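Side-chain contacts in cytoplasmic protein (Cryptococcus neoformans var. grubii serotype A, PDB 7LPO), which is a sterylglucosidase of glycoside hydrolase family 5 that probably cleaves the beta-glucosidic bond between glucose and a sterol: residues A[284-287]-A[288-291]; A[470-473]-A[474-478]. All coordinates share one frame; numbering follows the deposited sequence.

Contact 1 of 2, residues A[284-287]-A[288-291]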
ATOM      1  N   VAL A 284      -9.116 -24.984 -12.487  1.00 21.25           N
ATOM      2  CA  VAL A 284      -8.249 -24.218 -13.370  1.00 21.53           C
ATOM      3  C   VAL A 284      -7.852 -22.904 -12.717  1.00 19.88           C
ATOM      4  O   VAL A 284      -8.556 -22.377 -11.852  1.00 19.60           O
ATOM      5  CB  VAL A 284      -8.937 -23.947 -14.727  1.00 23.42           C
ATOM      6  CG1 VAL A 284      -9.254 -25.248 -15.442  1.00 25.10           C
ATOM      7  CG2 VAL A 284     -10.212 -23.142 -14.515  1.00 25.99           C
ATOM      8  N   ILE A 285      -6.705 -22.384 -13.139  1.00 20.70           N
ATOM      9  CA  ILE A 285      -6.329 -20.997 -12.897  1.00 23.61           C
ATOM     10  C   ILE A 285      -6.815 -20.176 -14.088  1.00 26.65           C
ATOM     11  O   ILE A 285      -6.418 -20.469 -15.225  1.00 28.99           O
ATOM     12  CB  ILE A 285      -4.814 -20.850 -12.723  1.00 26.24           C
ATOM     13  CG1 ILE A 285      -4.372 -21.390 -11.359  1.00 25.59           C
ATOM     14  CG2 ILE A 285      -4.408 -19.381 -12.875  1.00 28.72           C
ATOM     15  CD1 ILE A 285      -2.902 -21.687 -11.273  1.00 24.65           C
ATOM     16  N   PRO A 286      -7.637 -19.154 -13.883  1.00 29.36           N
ATOM     17  CA  PRO A 286      -8.147 -18.394 -15.029  1.00 29.04           C
ATOM     18  C   PRO A 286      -7.046 -17.600 -15.712  1.00 30.71           C
ATOM     19  O   PRO A 286      -6.112 -17.109 -15.072  1.00 30.31           O
ATOM     20  CB  PRO A 286      -9.200 -17.470 -14.409  1.00 29.67           C
ATOM     21  CG  PRO A 286      -8.809 -17.335 -12.972  1.00 29.91           C
ATOM     22  CD  PRO A 286      -8.088 -18.609 -12.589  1.00 29.78           C
ATOM     23  N   ALA A 287      -7.165 -17.476 -17.040  1.00 33.12           N
ATOM     24  CA  ALA A 287      -6.239 -16.625 -17.778  1.00 35.44           C
ATOM     25  C   ALA A 287      -6.312 -15.180 -17.306  1.00 39.22           C
ATOM     26  O   ALA A 287      -5.364 -14.417 -17.518  1.00 42.14           O
ATOM     27  CB  ALA A 287      -6.524 -16.690 -19.280  1.00 35.23           C
ATOM     28  N   GLU A 288      -7.415 -14.800 -16.663  1.00 48.41           N
ATOM     29  CA  GLU A 288      -7.602 -13.431 -16.204  1.00 51.04           C
ATOM     30  C   GLU A 288      -6.783 -13.129 -14.952  1.00 49.07           C
ATOM     31  O   GLU A 288      -6.442 -11.963 -14.712  1.00 48.33           O
ATOM     32  CB  GLU A 288      -9.093 -13.182 -15.950  1.00 56.02           C
ATOM     33  CG  GLU A 288     -10.002 -13.391 -17.175  1.00 60.87           C
ATOM     34  CD  GLU A 288     -10.069 -14.844 -17.651  1.00 63.79           C
ATOM     35  OE1 GLU A 288      -9.729 -15.755 -16.864  1.00 64.46           O
ATOM     36  OE2 GLU A 288     -10.449 -15.078 -18.817  1.00 64.78           O
ATOM     37  N   GLN A 289      -6.472 -14.148 -14.142  1.00 37.00           N
ATOM     38  CA  GLN A 289      -5.589 -13.974 -12.993  1.00 33.20           C
ATOM     39  C   GLN A 289      -4.258 -13.438 -13.501  1.00 34.98           C
ATOM     40  O   GLN A 289      -3.520 -14.155 -14.181  1.00 36.74           O
ATOM     41  CB  GLN A 289      -5.406 -15.294 -12.241  1.00 30.29           C
ATOM     42  CG  GLN A 289      -4.386 -15.235 -11.121  1.00 30.03           C
ATOM     43  CD  GLN A 289      -4.212 -16.576 -10.399  1.00 28.87           C
ATOM     44  OE1 GLN A 289      -5.180 -17.287 -10.116  1.00 26.90           O
ATOM     45  NE2 GLN A 289      -2.970 -16.920 -10.105  1.00 30.51           N
ATOM     46  N   GLN A 290      -3.937 -12.183 -13.198  1.00 54.22           N
ATOM     47  CA  GLN A 290      -2.815 -11.541 -13.874  1.00 59.04           C
ATOM     48  C   GLN A 290      -1.463 -11.902 -13.271  1.00 54.83           C
ATOM     49  O   GLN A 290      -0.440 -11.736 -13.946  1.00 55.89           O
ATOM     50  CB  GLN A 290      -2.996 -10.018 -13.861  1.00 67.13           C
ATOM     51  CG  GLN A 290      -2.612  -9.315 -15.173  1.00 73.62           C
ATOM     52  CD  GLN A 290      -3.177  -9.991 -16.419  1.00 77.74           C
ATOM     53  OE1 GLN A 290      -4.393 -10.112 -16.582  1.00 79.69           O
ATOM     54  NE2 GLN A 290      -2.287 -10.439 -17.302  1.00 77.74           N
ATOM     55  N   LEU A 291      -1.429 -12.402 -12.037  1.00 33.23           N
ATOM     56  CA  LEU A 291      -0.180 -12.742 -11.368  1.00 29.41           C
ATOM     57  C   LEU A 291      -0.016 -14.259 -11.320  1.00 29.22           C
ATOM     58  O   LEU A 291      -0.657 -14.945 -10.516  1.00 29.68           O
ATOM     59  CB  LEU A 291      -0.138 -12.149  -9.967  1.00 27.60           C
ATOM     60  CG  LEU A 291       1.185 -12.374  -9.238  1.00 27.65           C
ATOM     61  CD1 LEU A 291       2.355 -12.105 -10.158  1.00 26.33           C
ATOM     62  CD2 LEU A 291       1.262 -11.509  -7.989  1.00 29.58           C
TER
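Q289 stretches its side chain back across P286 to I285, and this partly covered patch is the better packed part of the loop. The I285 CG2 methyl sits over one face of the Q289 amide, 3.5 Å from OE1 and 3.7 Å from CD. The two side chains meet at a slant, and the P286 ring also crosses Q289 obliquely, its CG 4.0 Å from Q289 CB. CG trans to the backbone N (chi1 174°) and a straight chain beyond it give Q289 this reach. A nearly straight bond then fixes the rotation of the amide: NE2 donates to L291 O at 3.1 Å, with the carbonyl oxygen close to the amide plane. T204 touches Q289 from another loop, and K292 and S296 lie against I285.

The solvent side holds E288, which is exposed. Its chain bends at CG to bring the carboxylate back over P286 and A287; apart from one tight approach, OE1 to P286 CB at 3.0 Å, it makes no hydrogen bond across the turn. Underneath, Q289 N donates to P286 O at 3.1 Å, meeting the oxygen from well above the carbonyl plane, and the bond is bent (138°). That link from the first to the fourth residue closes a type I beta turn, P286 to Q289, in the surface loop between strands 263-267 and 294-295.

Contact 2 of 2, residues A[470-473]-A[474-478]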
ATOM      1  N   ASP A 470      -0.975  -0.882 -21.183  1.00 22.13           N
ATOM      2  CA  ASP A 470      -2.030  -0.306 -20.357  1.00 22.79           C
ATOM      3  C   ASP A 470      -2.737  -1.428 -19.607  1.00 22.85           C
ATOM      4  O   ASP A 470      -3.745  -1.972 -20.066  1.00 23.26           O
ATOM      5  CB  ASP A 470      -3.000   0.481 -21.228  1.00 25.65           C
ATOM      6  CG  ASP A 470      -4.198   0.994 -20.449  1.00 29.49           C
ATOM      7  OD1 ASP A 470      -4.179   0.945 -19.195  1.00 31.99           O
ATOM      8  OD2 ASP A 470      -5.159   1.446 -21.097  1.00 30.09           O
ATOM      9  N   ALA A 471      -2.227  -1.743 -18.410  1.00 23.03           N
ATOM     10  CA  ALA A 471      -2.718  -2.908 -17.675  1.00 25.03           C
ATOM     11  C   ALA A 471      -4.145  -2.711 -17.169  1.00 24.60           C
ATOM     12  O   ALA A 471      -4.928  -3.668 -17.118  1.00 25.12           O
ATOM     13  CB  ALA A 471      -1.782  -3.221 -16.504  1.00 28.51           C
ATOM     14  N   ILE A 472      -4.496  -1.493 -16.760  1.00 26.04           N
ATOM     15  CA  ILE A 472      -5.860  -1.247 -16.293  1.00 26.69           C
ATOM     16  C   ILE A 472      -6.853  -1.388 -17.443  1.00 27.27           C
ATOM     17  O   ILE A 472      -7.918  -1.994 -17.291  1.00 28.77           O
ATOM     18  CB  ILE A 472      -5.953   0.136 -15.625  1.00 29.17           C
ATOM     19  CG1 ILE A 472      -5.298   0.074 -14.242  1.00 32.22           C
ATOM     20  CG2 ILE A 472      -7.395   0.587 -15.544  1.00 28.97           C
ATOM     21  CD1 ILE A 472      -5.475   1.320 -13.404  1.00 35.73           C
ATOM     22  N   GLY A 473      -6.527  -0.834 -18.609  1.00 27.19           N
ATOM     23  CA  GLY A 473      -7.420  -0.968 -19.745  1.00 27.04           C
ATOM     24  C   GLY A 473      -7.609  -2.407 -20.183  1.00 27.33           C
ATOM     25  O   GLY A 473      -8.693  -2.783 -20.632  1.00 27.30           O
ATOM     26  N   VAL A 474      -6.561  -3.222 -20.080  1.00 27.34           N
ATOM     27  CA  VAL A 474      -6.693  -4.641 -20.383  1.00 29.57           C
ATOM     28  C   VAL A 474      -7.610  -5.308 -19.367  1.00 31.00           C
ATOM     29  O   VAL A 474      -8.558  -6.014 -19.729  1.00 31.66           O
ATOM     30  CB  VAL A 474      -5.306  -5.310 -20.413  1.00 29.32           C
ATOM     31  CG1 VAL A 474      -5.439  -6.813 -20.188  1.00 29.64           C
ATOM     32  CG2 VAL A 474      -4.597  -5.002 -21.722  1.00 28.28           C
ATOM     33  N   ILE A 475      -7.333  -5.096 -18.079  1.00 38.86           N
ATOM     34  CA  ILE A 475      -8.142  -5.691 -17.018  1.00 38.49           C
ATOM     35  C   ILE A 475      -9.614  -5.375 -17.225  1.00 38.95           C
ATOM     36  O   ILE A 475     -10.489  -6.199 -16.937  1.00 42.15           O
ATOM     37  CB  ILE A 475      -7.664  -5.190 -15.645  1.00 37.73           C
ATOM     38  CG1 ILE A 475      -6.371  -5.890 -15.240  1.00 40.59           C
ATOM     39  CG2 ILE A 475      -8.746  -5.390 -14.611  1.00 36.62           C
ATOM     40  CD1 ILE A 475      -5.569  -5.103 -14.228  1.00 42.74           C
ATOM     41  N   ARG A 476      -9.910  -4.171 -17.711  1.00 32.00           N
ATOM     42  CA  ARG A 476     -11.274  -3.689 -17.848  1.00 34.06           C
ATOM     43  C   ARG A 476     -11.812  -3.838 -19.263  1.00 38.11           C
ATOM     44  O   ARG A 476     -12.770  -3.147 -19.626  1.00 37.04           O
ATOM     45  CB  ARG A 476     -11.351  -2.234 -17.393  1.00 33.79           C
ATOM     46  CG  ARG A 476     -11.088  -2.101 -15.900  1.00 33.44           C
ATOM     47  CD  ARG A 476     -11.386  -0.720 -15.363  1.00 31.88           C
ATOM     48  NE  ARG A 476     -10.963  -0.632 -13.969  1.00 31.63           N
ATOM     49  CZ  ARG A 476     -11.237   0.382 -13.152  1.00 30.46           C
ATOM     50  NH1 ARG A 476     -11.947   1.416 -13.588  1.00 30.03           N
ATOM     51  NH2 ARG A 476     -10.793   0.361 -11.901  1.00 29.26           N
ATOM     52  N   LYS A 477     -11.215  -4.721 -20.064  1.00 49.53           N
ATOM     53  CA  LYS A 477     -11.775  -5.132 -21.353  1.00 51.16           C
ATOM     54  C   LYS A 477     -12.055  -3.933 -22.254  1.00 52.23           C
ATOM     55  O   LYS A 477     -13.057  -3.883 -22.973  1.00 54.28           O
ATOM     56  CB  LYS A 477     -13.034  -5.976 -21.142  1.00 49.80           C
ATOM     57  CG  LYS A 477     -12.772  -7.480 -21.142  1.00 51.51           C
ATOM     58  CD  LYS A 477     -12.789  -8.084 -19.737  1.00 52.27           C
ATOM     59  CE  LYS A 477     -12.729  -9.612 -19.797  1.00 53.21           C
ATOM     60  NZ  LYS A 477     -13.202 -10.272 -18.545  1.00 54.14           N
ATOM     61  N   LYS A 478     -11.148  -2.962 -22.233  1.00 60.32           N
ATOM     62  CA  LYS A 478     -11.205  -1.824 -23.139  1.00 61.21           C
ATOM     63  C   LYS A 478     -10.537  -2.100 -24.475  1.00 60.68           C
ATOM     64  O   LYS A 478     -10.714  -1.318 -25.416  1.00 60.19           O
ATOM     65  CB  LYS A 478     -10.537  -0.603 -22.502  1.00 64.79           C
ATOM     66  CG  LYS A 478     -10.950  -0.354 -21.051  1.00 69.63           C
ATOM     67  CD  LYS A 478     -12.465  -0.428 -20.868  1.00 72.81           C
ATOM     68  CE  LYS A 478     -13.197   0.414 -21.906  1.00 74.88           C
ATOM     69  NZ  LYS A 478     -14.636   0.027 -22.014  1.00 76.12           N
TER
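I472 lays its CG2 methyl over one face of the guanidinium of R476, four residues on and just past the end of helix 471-475; CG2 is 4.1 Å from R476 NE. The two side chains run side by side and point the same way. R476 CB lies 3.4 Å from I472 O; with CG turned beside the backbone N (chi1 -67°), the extended chain then carries the guanidinium to its salt bridge with D507. Beneath them R476 N donates to I472 O at 3.0 Å.

Both ends of the helix are closed. D470 is the N-cap: its OD1 takes the amide of G473 at 3.0 Å, from above the carboxylate plane, while OD2 bonds Y479 OH. At the far end K477, with positive phi, is the C-prime residue of a Schellman motif. K478 N reaches back to G473 O at 2.9 Å and K477 N bonds V474 O. K478 CG also lies 3.3 Å from G473 O, though its poorly ordered amine leads away.

Helix 471-475 follows strand 467-469 directly and packs against helix 490-512, where V503 touches both I472 and R476, E500 accepts from I472 N, and M496 meets D470.

Contacts 1 and 2 are both local, each made within one continuous piece of chain, but they belong to different elements. Contact 1 is a surface feature of a loop with none of its touching residues buried; contact 2 is partly buried, with I472 and G473 enclosed. In 284-291 a single bent backbone bond closes the turn and a neutral amide supplies the main side-chain bond. In 470-478 a series of backbone bonds runs through a helix capped at both ends, and the charged side chains D470 and R476 find partners beyond the segments. The centres of contacts 1 and 2 are about 15 Å apart. The nearest atoms of contacts 1 and 2 are about 5 Å apart and do not touch.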